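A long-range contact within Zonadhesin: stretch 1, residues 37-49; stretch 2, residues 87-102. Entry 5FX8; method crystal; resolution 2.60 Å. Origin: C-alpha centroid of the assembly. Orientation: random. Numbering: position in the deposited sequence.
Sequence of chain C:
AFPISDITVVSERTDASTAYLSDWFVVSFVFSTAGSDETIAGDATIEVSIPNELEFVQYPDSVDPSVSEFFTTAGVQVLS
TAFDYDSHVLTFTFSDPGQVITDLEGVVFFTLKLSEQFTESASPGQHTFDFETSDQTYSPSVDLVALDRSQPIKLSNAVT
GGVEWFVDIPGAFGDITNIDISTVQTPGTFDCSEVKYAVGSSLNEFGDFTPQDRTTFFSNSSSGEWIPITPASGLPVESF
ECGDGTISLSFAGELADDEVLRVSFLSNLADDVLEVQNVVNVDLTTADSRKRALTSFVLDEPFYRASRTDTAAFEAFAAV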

ATOM      1  N   ASP C  37      23.178  47.986  74.965  1.00 76.24           N
ATOM      2  CA  ASP C  37      22.057  48.900  75.092  1.00 78.00           C
ATOM      3  C   ASP C  37      21.047  48.331  76.083  1.00 77.78           C
ATOM      4  O   ASP C  37      21.020  47.135  76.368  1.00 77.01           O
ATOM      5  N   GLU C  38      20.198  49.203  76.606  1.00 85.58           N
ATOM      6  CA  GLU C  38      19.263  48.783  77.637  1.00 88.55           C
ATOM      7  C   GLU C  38      17.890  48.422  77.093  1.00 86.63           C
ATOM      8  O   GLU C  38      17.156  47.698  77.768  1.00 84.88           O
ATOM      9  N   THR C  39      17.563  48.867  75.878  1.00 83.09           N
ATOM     10  CA  THR C  39      16.217  48.883  75.304  1.00 85.62           C
ATOM     11  C   THR C  39      15.148  49.267  76.322  1.00 87.75           C
ATOM     12  O   THR C  39      14.766  48.499  77.214  1.00 85.52           O
ATOM     13  N   ILE C  40      14.622  50.475  76.142  1.00 96.00           N
ATOM     14  CA  ILE C  40      13.799  51.146  77.138  1.00 96.72           C
ATOM     15  C   ILE C  40      12.524  50.356  77.400  1.00 91.47           C
ATOM     16  O   ILE C  40      11.632  50.828  78.103  1.00 91.93           O
ATOM     17  N   ALA C  41      12.432  49.147  76.868  1.00 89.09           N
ATOM     18  CA  ALA C  41      11.189  48.378  76.922  1.00 89.11           C
ATOM     19  C   ALA C  41      10.737  48.114  78.383  1.00 91.51           C
ATOM     20  O   ALA C  41      11.579  48.301  79.247  1.00 98.99           O
ATOM     21  N   GLY C  42       9.483  47.731  78.721  1.00 90.91           N
ATOM     22  CA  GLY C  42       8.316  47.540  77.861  1.00 84.95           C
ATOM     23  C   GLY C  42       7.921  48.777  77.120  1.00 82.09           C
ATOM     24  O   GLY C  42       8.598  49.109  76.184  1.00 84.41           O
ATOM     25  N   ASP C  43       6.857  49.456  77.511  1.00 79.24           N
ATOM     26  CA  ASP C  43       6.522  50.819  77.082  1.00 81.23           C
ATOM     27  C   ASP C  43       7.085  51.306  75.725  1.00 74.53           C
ATOM     28  O   ASP C  43       6.568  52.262  75.135  1.00 72.73           O
ATOM     29  N   ALA C  44       8.149  50.663  75.241  1.00 72.36           N
ATOM     30  CA  ALA C  44       8.952  51.100  74.107  1.00 65.38           C
ATOM     31  C   ALA C  44       8.407  50.567  72.796  1.00 49.71           C
ATOM     32  O   ALA C  44       7.917  49.441  72.712  1.00 45.20           O
ATOM     33  N   THR C  45       8.510  51.384  71.768  1.00 43.91           N
ATOM     34  CA  THR C  45       7.960  51.059  70.469  1.00 38.51           C
ATOM     35  C   THR C  45       9.071  51.127  69.439  1.00 35.35           C
ATOM     36  O   THR C  45       9.999  51.930  69.562  1.00 38.87           O
ATOM     37  N   ILE C  46       8.989  50.251  68.451  1.00 31.18           N
ATOM     38  CA  ILE C  46       9.921  50.220  67.343  1.00 28.98           C
ATOM     39  C   ILE C  46       9.097  50.266  66.075  1.00 29.12           C
ATOM     40  O   ILE C  46       8.319  49.345  65.805  1.00 34.39           O
ATOM     41  N   GLU C  47       9.248  51.334  65.310  1.00 26.82           N
ATOM     42  CA  GLU C  47       8.493  51.528  64.087  1.00 27.36           C
ATOM     43  C   GLU C  47       9.342  51.145  62.883  1.00 25.40           C
ATOM     44  O   GLU C  47      10.464  51.636  62.734  1.00 27.66           O
ATOM     45  N   VAL C  48       8.808  50.265  62.033  1.00 22.35           N
ATOM     46  CA  VAL C  48       9.474  49.813  60.813  1.00 26.00           C
ATOM     47  C   VAL C  48       8.506  49.967  59.656  1.00 24.52           C
ATOM     48  O   VAL C  48       7.393  49.435  59.696  1.00 23.71           O
ATOM     49  N   SER C  49       8.925  50.673  58.625  1.00 26.68           N
ATOM     50  CA  SER C  49       8.049  50.865  57.487  1.00 23.73           C
ATOM     51  C   SER C  49       8.190  49.675  56.557  1.00 23.85           C
ATOM     52  O   SER C  49       9.275  49.122  56.398  1.00 27.04           O
ATOM     53  N   SER C  87      -0.076  54.556  56.743  1.00 25.45           N
ATOM     54  CA  SER C  87       1.312  54.981  56.637  1.00 25.41           C
ATOM     55  C   SER C  87       2.276  53.856  56.297  1.00 26.72           C
ATOM     56  O   SER C  87       3.433  54.139  55.985  1.00 29.67           O
ATOM     57  N   HIS C  88       1.838  52.603  56.362  1.00 25.40           N
ATOM     58  CA  HIS C  88       2.676  51.448  56.036  1.00 25.25           C
ATOM     59  C   HIS C  88       3.801  51.270  57.047  1.00 22.87           C
ATOM     60  O   HIS C  88       4.927  50.924  56.704  1.00 23.96           O
ATOM     61  N   VAL C  89       3.474  51.446  58.319  1.00 23.53           N
ATOM     62  CA  VAL C  89       4.446  51.368  59.397  1.00 24.48           C
ATOM     63  C   VAL C  89       4.041  50.255  60.341  1.00 22.62           C
ATOM     64  O   VAL C  89       2.905  50.224  60.822  1.00 25.66           O
ATOM     65  N   LEU C  90       4.967  49.357  60.619  1.00 21.63           N
ATOM     66  CA  LEU C  90       4.725  48.290  61.572  1.00 22.42           C
ATOM     67  C   LEU C  90       5.296  48.709  62.919  1.00 23.67           C
ATOM     68  O   LEU C  90       6.461  49.099  62.998  1.00 27.84           O
ATOM     69  N   THR C  91       4.485  48.651  63.971  1.00 20.52           N
ATOM     70  CA  THR C  91       4.926  49.066  65.295  1.00 22.51           C
ATOM     71  C   THR C  91       5.063  47.858  66.205  1.00 22.87           C
ATOM     72  O   THR C  91       4.107  47.116  66.403  1.00 24.18           O
ATOM     73  N   PHE C  92       6.235  47.672  66.779  1.00 24.72           N
ATOM     74  CA  PHE C  92       6.402  46.662  67.809  1.00 23.21           C
ATOM     75  C   PHE C  92       6.302  47.363  69.154  1.00 28.13           C
ATOM     76  O   PHE C  92       6.932  48.399  69.363  1.00 29.40           O
ATOM     77  N   THR C  93       5.492  46.821  70.049  1.00 29.04           N
ATOM     78  CA  THR C  93       5.257  47.424  71.353  1.00 29.88           C
ATOM     79  C   THR C  93       5.500  46.394  72.443  1.00 32.40           C
ATOM     80  O   THR C  93       4.720  45.458  72.595  1.00 33.30           O
ATOM     81  N   PHE C  94       6.558  46.580  73.215  1.00 37.30           N
ATOM     82  CA  PHE C  94       6.874  45.644  74.279  1.00 42.77           C
ATOM     83  C   PHE C  94       5.895  45.775  75.445  1.00 47.63           C
ATOM     84  O   PHE C  94       5.295  46.829  75.665  1.00 51.36           O
ATOM     85  N   SER C  95       5.758  44.692  76.212  1.00 51.56           N
ATOM     86  CA  SER C  95       4.679  44.540  77.205  1.00 64.00           C
ATOM     87  C   SER C  95       5.268  44.359  78.604  1.00 74.04           C
ATOM     88  O   SER C  95       5.100  43.322  79.259  1.00 73.88           O
ATOM     89  N   ASP C  96       5.963  45.406  79.093  1.00 84.36           N
ATOM     90  CA  ASP C  96       6.804  45.279  80.287  1.00 89.23           C
ATOM     91  C   ASP C  96       6.948  46.639  80.990  1.00 93.45           C
ATOM     92  O   ASP C  96       7.854  47.437  80.610  1.00 96.65           O
ATOM     93  N   PRO C  97       6.154  46.937  82.012  1.00 96.56           N
ATOM     94  CA  PRO C  97       5.965  48.297  82.425  1.00 96.63           C
ATOM     95  C   PRO C  97       7.225  48.813  83.126  1.00101.27           C
ATOM     96  O   PRO C  97       7.716  48.183  84.081  1.00103.47           O
ATOM     97  N   GLY C  98       7.679  50.035  82.752  1.00100.74           N
ATOM     98  CA  GLY C  98       8.871  50.646  83.141  1.00105.98           C
ATOM     99  C   GLY C  98       9.836  49.613  83.676  1.00107.25           C
ATOM    100  O   GLY C  98       9.955  49.428  84.896  1.00105.54           O
ATOM    101  N   GLN C  99      10.450  48.828  82.784  1.00105.42           N
ATOM    102  CA  GLN C  99      11.207  47.643  83.207  1.00100.39           C
ATOM    103  C   GLN C  99      12.193  47.300  82.090  1.00 97.45           C
ATOM    104  O   GLN C  99      11.854  46.559  81.173  1.00110.64           O
ATOM    105  N   VAL C 100      13.413  47.826  82.203  1.00 94.17           N
ATOM    106  CA  VAL C 100      14.507  47.588  81.265  1.00 90.99           C
ATOM    107  C   VAL C 100      14.631  46.111  80.887  1.00 87.95           C
ATOM    108  O   VAL C 100      14.590  45.235  81.754  1.00 88.66           O
ATOM    109  N   ILE C 101      14.773  45.822  79.590  1.00 82.45           N
ATOM    110  CA  ILE C 101      15.005  44.461  79.107  1.00 74.22           C
ATOM    111  C   ILE C 101      16.496  44.296  78.882  1.00 69.93           C
ATOM    112  O   ILE C 101      17.107  45.075  78.145  1.00 71.67           O
ATOM    113  N   THR C 102      17.091  43.285  79.505  1.00 66.10           N
ATOM    114  CA  THR C 102      18.526  43.094  79.356  1.00 61.79           C
ATOM    115  C   THR C 102      18.884  42.236  78.149  1.00 64.34           C
ATOM    116  O   THR C 102      19.878  42.516  77.470  1.00 59.99           O
TER

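Strands 45-49 and 89-94 run antiparallel, their N-to-C directions 157° apart, and the backbone register decides which side chains meet. The hydrogen-bonded pairs, Ile 46 with Phe 92 and Val 48 with Leu 90, send their side chains to one face of the sheet; Thr 45, Glu 47, Ser 49, Thr 91, Thr 93 and Val 89 occupy the other. Each of these two pairs is joined by two backbone hydrogen bonds.

The apolar packing is on the buried face. Ile 46 (chi1 m, chi2 t) extends CD1 to the edge of the Phe 94 ring, 3.7 Å from Phe 94 CE1, while its CB lies 4.3 Å from Phe 92 CB. Phe 92 (chi1 m, chi2 77°) receives Val 48, whose t rotamer leaves CG2 4.1 Å from Phe 92 CE1. Phe 94 (chi1 m, chi2 83°) points toward stretch 1 and is the residue most covered by this contact, at 87 Å². Ala 41 CB sits over one face of the Phe 94 ring, 4.0 Å from its centroid and 29° off the normal, a CH-pi geometry. Ala 41 CB also approaches Ile 101 CD1 at 3.3 Å; with chi1 m and chi2 p, the end of Ile 101 comes nearer although its CA-to-CB bond points sideways.

The opposite face carries mixed contacts. Glu 47 (m, t) places CB 3.7 Å from CG1 of Val 89 (t), and Thr 45 (p) brings CG2 3.6 Å from OG1 of Thr 93 (m). Glu 47 OE2 and Thr 91 OG1 are 3.8 Å apart, so the polar ends are neighbours without a hydrogen bond. No hydrogen bond between the stretches uses a side-chain atom; the OG of Ser 49 is satisfied elsewhere in the structure.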

ATOM      1  CB  ASP C  37      21.370  49.131  73.746  1.00 75.33           C
ATOM      2  CG  ASP C  37      22.167  50.006  72.801  1.00 64.86           C
ATOM      3  OD1 ASP C  37      23.365  49.733  72.570  1.00 64.43           O
ATOM      4  OD2 ASP C  37      21.564  50.961  72.268  1.00 62.74           O
ATOM      5  CB  GLU C  38      19.126  49.884  78.694  1.00 95.43           C
ATOM      6  CG  GLU C  38      19.123  51.309  78.128  1.00 97.86           C
ATOM      7  CD  GLU C  38      17.728  51.901  77.993  1.00101.41           C
ATOM      8  OE1 GLU C  38      16.783  51.346  78.592  1.00102.34           O
ATOM      9  OE2 GLU C  38      17.577  52.928  77.293  1.00100.41           O
ATOM     10  CB  THR C  39      15.868  47.563  74.594  1.00 76.92           C
ATOM     11  OG1 THR C  39      14.610  47.714  73.935  1.00 71.79           O
ATOM     12  CG2 THR C  39      15.764  46.394  75.517  1.00 79.92           C
ATOM     13  CB  ILE C  40      13.473  52.594  76.702  1.00101.00           C
ATOM     14  CG1 ILE C  40      13.237  52.674  75.190  1.00 93.29           C
ATOM     15  CG2 ILE C  40      14.551  53.579  77.172  1.00 98.37           C
ATOM     16  CD1 ILE C  40      12.649  53.987  74.733  1.00 94.33           C
ATOM     17  CB  ALA C  41      11.377  47.092  76.145  1.00 89.02           C
ATOM     18  CB  ASP C  43       6.901  51.796  78.245  1.00 88.55           C
ATOM     19  CG  ASP C  43       8.388  51.887  78.523  1.00 91.12           C
ATOM     20  OD1 ASP C  43       9.175  51.635  77.567  1.00100.03           O
ATOM     21  OD2 ASP C  43       8.718  52.295  79.682  1.00 93.53           O
ATOM     22  CB  ALA C  44      10.402  50.637  74.267  1.00 71.35           C
ATOM     23  CB  THR C  45       6.842  52.009  70.110  1.00 36.93           C
ATOM     24  OG1 THR C  45       7.338  53.347  70.212  1.00 37.05           O
ATOM     25  CG2 THR C  45       5.661  51.827  71.069  1.00 38.14           C
ATOM     26  CB  ILE C  46      10.806  48.969  67.366  1.00 28.78           C
ATOM     27  CG1 ILE C  46      11.435  48.803  68.740  1.00 30.93           C
ATOM     28  CG2 ILE C  46      11.866  49.076  66.310  1.00 29.93           C
ATOM     29  CD1 ILE C  46      12.385  47.666  68.842  1.00 32.51           C
ATOM     30  CB  GLU C  47       8.022  52.969  63.994  1.00 27.15           C
ATOM     31  CG  GLU C  47       7.017  53.287  65.040  1.00 29.04           C
ATOM     32  CD  GLU C  47       6.298  54.561  64.738  1.00 35.03           C
ATOM     33  OE1 GLU C  47       6.925  55.442  64.119  1.00 39.45           O
ATOM     34  OE2 GLU C  47       5.105  54.671  65.091  1.00 41.13           O
ATOM     35  CB  VAL C  48       9.951  48.348  60.870  1.00 24.27           C
ATOM     36  CG1 VAL C  48      10.802  48.065  59.666  1.00 24.64           C
ATOM     37  CG2 VAL C  48      10.741  48.062  62.094  1.00 24.33           C
ATOM     38  CB  SER C  49       8.382  52.155  56.762  1.00 24.14           C
ATOM     39  OG  SER C  49       9.668  52.061  56.200  1.00 28.30           O
ATOM     40  CB  SER C  87       1.754  55.639  57.936  1.00 23.83           C
ATOM     41  OG  SER C  87       1.584  54.724  58.980  1.00 26.17           O
ATOM     42  CB  HIS C  88       3.200  51.522  54.602  1.00 23.73           C
ATOM     43  CG  HIS C  88       2.113  51.409  53.584  1.00 25.80           C
ATOM     44  ND1 HIS C  88       1.850  50.242  52.900  1.00 31.17           N
ATOM     45  CD2 HIS C  88       1.183  52.302  53.171  1.00 27.41           C
ATOM     46  CE1 HIS C  88       0.817  50.427  52.096  1.00 30.93           C
ATOM     47  NE2 HIS C  88       0.399  51.671  52.236  1.00 32.47           N
ATOM     48  CB  VAL C  89       4.552  52.700  60.153  1.00 23.08           C
ATOM     49  CG1 VAL C  89       5.375  52.508  61.418  1.00 23.30           C
ATOM     50  CG2 VAL C  89       5.136  53.767  59.240  1.00 21.61           C
ATOM     51  CB  LEU C  90       5.360  46.990  61.083  1.00 22.32           C
ATOM     52  CG  LEU C  90       5.076  45.721  61.880  1.00 23.05           C
ATOM     53  CD1 LEU C  90       3.601  45.411  61.848  1.00 23.17           C
ATOM     54  CD2 LEU C  90       5.868  44.545  61.376  1.00 19.78           C
ATOM     55  CB  THR C  91       3.957  50.064  65.920  1.00 26.22           C
ATOM     56  OG1 THR C  91       3.718  51.144  65.015  1.00 24.27           O
ATOM     57  CG2 THR C  91       4.543  50.602  67.197  1.00 25.57           C
ATOM     58  CB  PHE C  92       7.744  45.950  67.673  1.00 22.82           C
ATOM     59  CG  PHE C  92       7.935  45.236  66.364  1.00 23.97           C
ATOM     60  CD1 PHE C  92       8.241  45.925  65.210  1.00 24.67           C
ATOM     61  CD2 PHE C  92       7.863  43.874  66.300  1.00 21.21           C
ATOM     62  CE1 PHE C  92       8.429  45.263  64.023  1.00 21.60           C
ATOM     63  CE2 PHE C  92       8.055  43.225  65.128  1.00 21.44           C
ATOM     64  CZ  PHE C  92       8.334  43.918  63.985  1.00 21.84           C
ATOM     65  CB  THR C  93       3.847  47.968  71.436  1.00 29.84           C
ATOM     66  OG1 THR C  93       3.673  48.947  70.413  1.00 27.69           O
ATOM     67  CG2 THR C  93       3.616  48.586  72.774  1.00 30.41           C
ATOM     68  CB  PHE C  94       8.296  45.874  74.748  1.00 46.24           C
ATOM     69  CG  PHE C  94       9.329  45.588  73.712  1.00 40.22           C
ATOM     70  CD1 PHE C  94       9.661  46.526  72.764  1.00 44.02           C
ATOM     71  CD2 PHE C  94       9.996  44.385  73.704  1.00 36.68           C
ATOM     72  CE1 PHE C  94      10.632  46.250  71.821  1.00 40.39           C
ATOM     73  CE2 PHE C  94      10.958  44.119  72.771  1.00 34.12           C
ATOM     74  CZ  PHE C  94      11.273  45.040  71.834  1.00 34.49           C
ATOM     75  CB  SER C  95       3.774  43.347  76.814  1.00 54.94           C
ATOM     76  OG  SER C  95       3.449  43.334  75.423  1.00 45.71           O
ATOM     77  CB  ASP C  96       8.175  44.733  79.972  1.00 91.40           C
ATOM     78  CG  ASP C  96       8.526  43.620  80.926  1.00 92.18           C
ATOM     79  OD1 ASP C  96       7.718  43.230  81.769  1.00 94.40           O
ATOM     80  OD2 ASP C  96       9.668  43.125  80.771  1.00 91.56           O
ATOM     81  CB  PRO C  97       4.834  48.165  83.352  1.00100.89           C
ATOM     82  CG  PRO C  97       4.917  46.762  83.985  1.00100.60           C
ATOM     83  CD  PRO C  97       5.619  45.913  82.963  1.00101.59           C
ATOM     84  CB  GLN C  99      10.289  46.474  83.480  1.00102.73           C
ATOM     85  CG  GLN C  99      10.131  46.107  84.928  1.00105.78           C
ATOM     86  CD  GLN C  99       9.835  44.640  85.124  1.00107.44           C
ATOM     87  OE1 GLN C  99       9.384  43.957  84.239  1.00103.83           O
ATOM     88  NE2 GLN C  99      10.106  44.148  86.293  1.00113.04           N
ATOM     89  CB  VAL C 100      15.822  48.102  81.874  1.00 91.40           C
ATOM     90  CG1 VAL C 100      16.983  47.835  80.964  1.00 91.30           C
ATOM     91  CG2 VAL C 100      15.730  49.575  82.147  1.00 94.17           C
ATOM     92  CB  ILE C 101      14.224  44.174  77.812  1.00 70.60           C
ATOM     93  CG1 ILE C 101      12.788  43.779  78.089  1.00 73.36           C
ATOM     94  CG2 ILE C 101      14.815  43.012  77.093  1.00 65.13           C
ATOM     95  CD1 ILE C 101      11.943  44.862  78.528  1.00 84.31           C
ATOM     96  CB  THR C 102      19.097  42.458  80.617  1.00 61.83           C
ATOM     97  OG1 THR C 102      18.896  41.046  80.558  1.00 63.57           O
ATOM     98  CG2 THR C 102      18.375  42.982  81.822  1.00 66.68           C
TER